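Local coordinates for protein oxalate biosynthetic component 1 (Burkholderia thailandensis, PDB 5IKZ) that probably makes oxalate from oxaloacetate and acetyl-CoA, in a chain that combines TIM-barrel-like and alpha/beta-hydrolase-like domains, at residues Y1032-A1037 with R1072-A1077. Sequence-based numbering, arbitrary orientation.
Sequences YRYDHA and RRYLAA
Tyr1034 holds the C-terminal end of helix 1071-1076 at two points, one through its backbone and one through its side chain. Tyr1034 N donates to Ala1077 O (3.2 Å, 154° at the hydrogen). Tyr1034 OH, in turn, donates to Tyr1074 O (3.0 Å), lying in the plane of that carbonyl, while the acceptor sits at the edge of the Tyr1034 ring. With chi1 at 45°, CG lies between the backbone N and the carbonyl carbon, which swings the ring alongside the terminal turn so that amide and hydroxyl address the same helix end.

Ala1077 is the first residue to leave helical geometry, and its methyl meets both tyrosine rings, from directions roughly at right angles: its CB is 3.8 Å from CD2 of Tyr1032 and 4.0 Å from CE1 of Tyr1034. A CA-H...O contact from Arg1033 CA also reaches Ala1077 O (3.3 Å), and Arg1033 CG lies next to the same oxygen.

Further out, Tyr1032 OH is hydrogen-bonded to the carbonyl of Phe1057, whose ring meets both Tyr1032 and His1036. Tyr1074 OH bonds to Asp997 and the Ala994 amide, and Phe974 of strand 969-976 touches both Tyr1034 and Tyr1074.

The loop leading into edge strand 1038-1043 is thus tied to a short helix of the alpha/beta-hydrolase-like C-terminal region. Tyr1034 supplies donors to one carbonyl of the last turn, that of Tyr1074, and to the carbonyl of Ala1077 just after the helix, where main-chain helical pairing runs out.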
loop_
_atom_site.group_PDB
_atom_site.type_symbol
_atom_site.label_atom_id
_atom_site.label_comp_id
_atom_site.label_asym_id
_atom_site.label_seq_id
_atom_site.Cartn_x
_atom_site.Cartn_y
_atom_site.Cartn_z
ATOM N N TYR A 1032 15.243 12.320 6.700
ATOM C CA TYR A 1032 13.975 12.477 5.997
ATOM C C TYR A 1032 13.264 13.790 6.290
ATOM O O TYR A 1032 13.113 14.196 7.443
ATOM C CB TYR A 1032 13.029 11.321 6.324
ATOM C CG TYR A 1032 11.630 11.552 5.796
ATOM C CD1 TYR A 1032 11.353 11.430 4.441
ATOM C CD2 TYR A 1032 10.591 11.903 6.650
ATOM C CE1 TYR A 1032 10.081 11.648 3.949
ATOM C CE2 TYR A 1032 9.317 12.121 6.167
ATOM C CZ TYR A 1032 9.065 11.991 4.817
ATOM O OH TYR A 1032 7.794 12.208 4.333
ATOM N N ARG A 1033 12.817 14.432 5.216
ATOM C CA ARG A 1033 12.047 15.664 5.289
ATOM C C ARG A 1033 10.960 15.587 4.228
ATOM O O ARG A 1033 11.244 15.205 3.096
ATOM C CB ARG A 1033 12.944 16.885 5.057
ATOM C CG ARG A 1033 12.807 17.971 6.106
ATOM C CD ARG A 1033 14.153 18.526 6.564
ATOM N NE ARG A 1033 14.910 17.600 7.409
ATOM C CZ ARG A 1033 16.067 17.906 7.996
ATOM N NH1 ARG A 1033 16.594 19.116 7.835
ATOM N NH2 ARG A 1033 16.696 17.012 8.748
ATOM N N TYR A 1034 9.723 15.933 4.569
ATOM C CA TYR A 1034 8.658 15.856 3.573
ATOM C C TYR A 1034 8.573 17.138 2.744
ATOM O O TYR A 1034 7.608 17.896 2.839
ATOM C CB TYR A 1034 7.299 15.535 4.222
ATOM C CG TYR A 1034 6.935 16.302 5.481
ATOM C CD1 TYR A 1034 7.382 15.885 6.730
ATOM C CD2 TYR A 1034 6.101 17.413 5.425
ATOM C CE1 TYR A 1034 7.034 16.573 7.883
ATOM C CE2 TYR A 1034 5.747 18.104 6.571
ATOM C CZ TYR A 1034 6.218 17.684 7.796
ATOM O OH TYR A 1034 5.868 18.375 8.935
ATOM N N ASP A 1035 9.596 17.358 1.922
ATOM C CA ASP A 1035 9.639 18.495 1.007
ATOM C C ASP A 1035 8.557 18.359 -0.057
ATOM O O ASP A 1035 7.961 19.347 -0.489
ATOM C CB ASP A 1035 11.012 18.600 0.335
ATOM C CG ASP A 1035 12.145 18.170 1.245
ATOM O OD1 ASP A 1035 12.518 18.952 2.144
ATOM O OD2 ASP A 1035 12.666 17.050 1.057
ATOM N N HIS A 1036 8.316 17.117 -0.467
ATOM C CA HIS A 1036 7.394 16.791 -1.552
ATOM C C HIS A 1036 5.950 17.186 -1.262
ATOM O O HIS A 1036 5.113 17.187 -2.163
ATOM C CB HIS A 1036 7.453 15.294 -1.841
ATOM C CG HIS A 1036 7.105 14.447 -0.658
ATOM N ND1 HIS A 1036 8.035 14.071 0.288
ATOM C CD2 HIS A 1036 5.926 13.916 -0.256
ATOM C CE1 HIS A 1036 7.445 13.338 1.215
ATOM N NE2 HIS A 1036 6.165 13.230 0.909
ATOM N N ALA A 1037 5.666 17.502 -0.002
ATOM C CA ALA A 1037 4.320 17.857 0.436
ATOM C C ALA A 1037 3.733 18.998 -0.390
ATOM O O ALA A 1037 4.400 20.001 -0.647
ATOM C CB ALA A 1037 4.329 18.225 1.910
ATOM N N ARG A 1072 7.154 15.112 17.787
ATOM C CA ARG A 1072 8.582 15.274 17.557
ATOM C C ARG A 1072 8.905 15.023 16.084
ATOM O O ARG A 1072 9.517 15.873 15.436
ATOM C CB ARG A 1072 9.383 14.343 18.467
ATOM C CG ARG A 1072 10.824 14.119 18.028
ATOM C CD ARG A 1072 11.609 13.357 19.095
ATOM N NE ARG A 1072 11.229 13.752 20.451
ATOM C CZ ARG A 1072 12.017 14.416 21.292
ATOM N NH1 ARG A 1072 13.242 14.772 20.928
ATOM N NH2 ARG A 1072 11.577 14.729 22.504
ATOM N N ARG A 1073 8.472 13.877 15.558
ATOM C CA ARG A 1073 8.706 13.546 14.155
ATOM C C ARG A 1073 8.036 14.544 13.216
ATOM O O ARG A 1073 8.544 14.821 12.128
ATOM C CB ARG A 1073 8.210 12.138 13.838
ATOM C CG ARG A 1073 8.940 11.016 14.564
ATOM C CD ARG A 1073 8.645 9.671 13.921
ATOM N NE ARG A 1073 8.739 8.566 14.871
ATOM C CZ ARG A 1073 9.849 7.877 15.110
ATOM N NH1 ARG A 1073 10.973 8.183 14.475
ATOM N NH2 ARG A 1073 9.838 6.883 15.988
ATOM N N TYR A 1074 6.890 15.069 13.638
ATOM C CA TYR A 1074 6.180 16.079 12.864
ATOM C C TYR A 1074 7.025 17.333 12.697
ATOM O O TYR A 1074 7.047 17.940 11.625
ATOM C CB TYR A 1074 4.849 16.435 13.526
ATOM C CG TYR A 1074 3.658 15.735 12.921
ATOM C CD1 TYR A 1074 3.173 16.106 11.675
ATOM C CD2 TYR A 1074 3.012 14.712 13.598
ATOM C CE1 TYR A 1074 2.082 15.472 11.115
ATOM C CE2 TYR A 1074 1.919 14.072 13.047
ATOM C CZ TYR A 1074 1.458 14.456 11.805
ATOM O OH TYR A 1074 0.370 13.822 11.253
ATOM N N LEU A 1075 7.721 17.712 13.763
ATOM C CA LEU A 1075 8.560 18.903 13.744
ATOM C C LEU A 1075 9.964 18.591 13.239
ATOM O O LEU A 1075 10.597 19.427 12.593
ATOM C CB LEU A 1075 8.630 19.530 15.138
ATOM C CG LEU A 1075 7.307 20.024 15.727
ATOM C CD1 LEU A 1075 7.510 20.569 17.134
ATOM C CD2 LEU A 1075 6.675 21.075 14.824
ATOM N N ALA A 1076 10.450 17.390 13.537
ATOM C CA ALA A 1076 11.800 16.992 13.146
ATOM C C ALA A 1076 11.919 16.872 11.636
ATOM O O ALA A 1076 12.865 17.383 11.034
ATOM C CB ALA A 1076 12.183 15.674 13.806
ATOM N N ALA A 1077 10.948 16.197 11.029
ATOM C CA ALA A 1077 10.968 15.933 9.597
ATOM C C ALA A 1077 10.363 17.090 8.803
ATOM O O ALA A 1077 10.086 16.959 7.611
ATOM C CB ALA A 1077 10.234 14.643 9.295
#